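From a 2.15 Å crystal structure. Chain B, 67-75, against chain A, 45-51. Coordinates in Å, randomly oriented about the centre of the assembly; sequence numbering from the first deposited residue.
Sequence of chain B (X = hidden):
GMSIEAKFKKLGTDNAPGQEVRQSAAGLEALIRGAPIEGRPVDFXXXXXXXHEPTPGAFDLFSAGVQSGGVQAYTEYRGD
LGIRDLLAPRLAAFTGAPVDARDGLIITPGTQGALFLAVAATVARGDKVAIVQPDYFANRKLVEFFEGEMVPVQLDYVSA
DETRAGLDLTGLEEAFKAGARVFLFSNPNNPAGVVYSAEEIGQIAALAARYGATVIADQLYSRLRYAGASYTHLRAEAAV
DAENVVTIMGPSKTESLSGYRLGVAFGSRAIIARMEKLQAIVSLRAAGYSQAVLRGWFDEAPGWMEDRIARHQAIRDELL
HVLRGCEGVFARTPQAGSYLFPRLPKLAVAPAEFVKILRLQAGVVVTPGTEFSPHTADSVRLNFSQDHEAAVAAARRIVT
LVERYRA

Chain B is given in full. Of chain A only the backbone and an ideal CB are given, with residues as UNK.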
# COMPACT_ATOMS: atom_id res chain seq x y z
N GLN B 67 -6.08 -21.36 -5.05
CA GLN B 67 -6.24 -22.80 -4.80
C GLN B 67 -5.08 -23.37 -3.95
O GLN B 67 -5.30 -24.24 -3.13
CB GLN B 67 -6.36 -23.55 -6.14
CG GLN B 67 -6.56 -25.09 -6.03
CD GLN B 67 -7.83 -25.47 -5.25
OE1 GLN B 67 -8.83 -24.72 -5.27
NE2 GLN B 67 -7.79 -26.60 -4.53
N SER B 68 -3.86 -22.90 -4.17
CA SER B 68 -2.69 -23.38 -3.40
C SER B 68 -2.77 -22.98 -1.91
O SER B 68 -2.18 -23.65 -1.05
CB SER B 68 -1.36 -22.88 -4.01
OG SER B 68 -1.14 -21.53 -3.69
N GLY B 69 -3.42 -21.86 -1.64
CA GLY B 69 -3.92 -21.54 -0.32
C GLY B 69 -2.96 -20.65 0.47
O GLY B 69 -2.40 -19.66 -0.07
N GLY B 70 -2.72 -21.03 1.72
CA GLY B 70 -2.02 -20.19 2.68
C GLY B 70 -0.60 -19.89 2.31
O GLY B 70 -0.10 -18.82 2.62
N VAL B 71 0.04 -20.83 1.61
CA VAL B 71 1.40 -20.60 1.07
C VAL B 71 1.46 -19.40 0.09
O VAL B 71 2.48 -18.72 0.00
CB VAL B 71 1.95 -21.88 0.38
CG1 VAL B 71 1.37 -22.03 -0.99
CG2 VAL B 71 3.48 -21.85 0.34
N GLN B 72 0.35 -19.11 -0.60
CA GLN B 72 0.30 -17.94 -1.49
C GLN B 72 -0.23 -16.69 -0.76
O GLN B 72 0.22 -15.59 -1.05
CB GLN B 72 -0.54 -18.21 -2.74
CG GLN B 72 -0.38 -17.14 -3.84
CD GLN B 72 1.04 -17.09 -4.38
OE1 GLN B 72 1.51 -18.05 -4.97
NE2 GLN B 72 1.72 -15.97 -4.16
N ALA B 73 -1.18 -16.88 0.14
CA ALA B 73 -1.85 -15.79 0.83
C ALA B 73 -0.89 -15.03 1.72
O ALA B 73 -1.02 -13.81 1.86
CB ALA B 73 -3.02 -16.33 1.67
N TYR B 74 0.05 -15.77 2.35
CA TYR B 74 1.09 -15.18 3.19
C TYR B 74 2.49 -15.35 2.57
O TYR B 74 2.86 -16.44 2.09
CB TYR B 74 1.04 -15.78 4.60
CG TYR B 74 -0.17 -15.34 5.40
CD1 TYR B 74 -1.40 -15.99 5.28
CD2 TYR B 74 -0.09 -14.26 6.27
CE1 TYR B 74 -2.53 -15.56 6.02
CE2 TYR B 74 -1.17 -13.84 7.00
CZ TYR B 74 -2.39 -14.50 6.89
OH TYR B 74 -3.45 -14.05 7.63
N THR B 75 3.24 -14.26 2.52
CA THR B 75 4.61 -14.24 1.95
C THR B 75 5.46 -13.41 2.86
O THR B 75 4.93 -12.67 3.72
CB THR B 75 4.67 -13.55 0.55
OG1 THR B 75 4.55 -12.12 0.72
CG2 THR B 75 3.56 -14.07 -0.40
N UNK A 45 2.39 -18.23 14.02
CA UNK A 45 2.74 -16.82 13.81
C UNK A 45 1.66 -16.06 13.04
O UNK A 45 1.55 -14.85 13.16
CB UNK A 45 4.07 -16.72 13.06
N UNK A 46 0.88 -16.77 12.23
CA UNK A 46 -0.30 -16.21 11.59
C UNK A 46 -1.33 -17.30 11.37
O UNK A 46 -1.07 -18.44 11.65
CB UNK A 46 0.06 -15.54 10.26
N UNK A 47 -2.51 -16.92 10.92
CA UNK A 47 -3.59 -17.89 10.74
C UNK A 47 -3.39 -18.82 9.56
O UNK A 47 -2.60 -18.54 8.66
CB UNK A 47 -4.92 -17.15 10.57
N UNK A 48 -4.08 -19.95 9.60
CA UNK A 48 -3.98 -20.97 8.61
C UNK A 48 -5.24 -20.86 7.79
O UNK A 48 -6.32 -21.24 8.26
CB UNK A 48 -3.80 -22.36 9.22
N UNK A 49 -5.14 -20.32 6.58
CA UNK A 49 -6.34 -20.17 5.74
C UNK A 49 -6.63 -21.40 4.86
O UNK A 49 -7.54 -21.33 4.00
CB UNK A 49 -6.18 -18.94 4.85
N UNK A 50 -5.88 -22.50 5.04
CA UNK A 50 -6.29 -23.82 4.52
C UNK A 50 -7.21 -24.52 5.52
O UNK A 50 -8.18 -25.20 5.13
CB UNK A 50 -5.07 -24.69 4.23
N UNK A 51 -6.93 -24.32 6.81
CA UNK A 51 -7.76 -24.86 7.88
C UNK A 51 -9.08 -24.06 8.05
O UNK A 51 -10.11 -24.64 8.41
CB UNK A 51 -6.97 -24.86 9.19

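Position 45 has nothing of this stretch of chain B within 5.5 Å of its ideal CB. Many side chains would fit. The residue is Ser A45, and it makes no contact here.

Position 46 points its CA-to-CB bond toward chain B. The ideal CB lies 3.9 Å from Tyr B74 CE2, over the tyrosine ring. A flat side chain could lie on that ring; a long aliphatic one could also pack there. The residue is His A46. Its ring forms an offset stack with Tyr B74, centroids 4.0 Å apart and planes at 22°. ND1 of His A46 sits over one face of the tyrosine, 3.5 Å from Tyr B74 CG. In turn, Tyr B74 CB makes a CH-pi contact over the face of the imidazole. ND1 of His A46 also donates to the backbone O of position 47 at 2.9 Å.

Position 47 has its CB direction sideways. An ideal CB would be 4.5 Å from Tyr B74 OH, so there is room for a small side chain. Phi is negative, so the backbone does not call for glycine. The residue is nevertheless Gly A47. A water joins its backbone to chain B: it accepts from Gly A47 N at 3.0 Å and hydrogen-bonds Tyr B74 OH at 2.8 Å.

Position 48 points away from chain B. This stretch sets no demand, so many side chains would do; a short acceptor could also reach the backbone N atoms of 50 and 51. The residue is Asp A48. Asp A48 OD1 accepts from N of position 50 at 2.9 Å and from N of position 51 at 3.0 Å, bracing the local turn.

Position 49 points toward chain B. Around it lie Gly B70, Ala B73 and Tyr B74, and the nearest atom of each is a carbon. A medium aliphatic residue suits it: valine, leucine or isoleucine. The residue is Val A49. Its CG2 lies 3.7 Å from Gly B70 CA and 4.2 Å from Ala B73 CB. Its CG1 meets the edge of the tyrosine ring, 4.0 Å from Tyr B74 CE1.

Position 50 points sideways, with its ideal CB 5.0 Å from Gly B70 N. That amide starts a helix, just after the N-cap Gly B69. An acceptor one carbon further out, as in Asp or Asn, would suit; a Ser OG would stop short. The residue is Asp A50. Gly B70 N donates to Asp A50 OD1 at 2.9 Å. A water donates to Asp A50 OD2 at 3.0 Å and to Ser B68 O at 2.5 Å.

Position 51 is out of reach. The residue is Ala A51.

Chain A (45-51) SHGDVDA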
# COMPACT_ATOMS: atom_id res chain seq x y z
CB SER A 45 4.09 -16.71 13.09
OG SER A 45 3.97 -17.04 11.74
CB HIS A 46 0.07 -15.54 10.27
CG HIS A 46 0.66 -16.48 9.27
ND1 HIS A 46 -0.10 -17.19 8.37
CD2 HIS A 46 1.94 -16.85 9.06
CE1 HIS A 46 0.69 -17.94 7.63
NE2 HIS A 46 1.93 -17.76 8.03
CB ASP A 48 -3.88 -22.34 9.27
CG ASP A 48 -3.74 -23.48 8.27
OD1 ASP A 48 -4.07 -23.31 7.09
OD2 ASP A 48 -3.29 -24.57 8.69
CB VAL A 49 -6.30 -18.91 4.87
CG1 VAL A 49 -5.90 -17.70 5.72
CG2 VAL A 49 -5.38 -19.10 3.67
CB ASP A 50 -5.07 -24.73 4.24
CG ASP A 50 -4.05 -24.07 3.32
OD1 ASP A 50 -4.44 -23.29 2.44
OD2 ASP A 50 -2.84 -24.35 3.48
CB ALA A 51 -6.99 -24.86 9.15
O HOH W 1 -3.36 -14.11 10.46
O HOH W 2 -1.10 -23.49 1.22
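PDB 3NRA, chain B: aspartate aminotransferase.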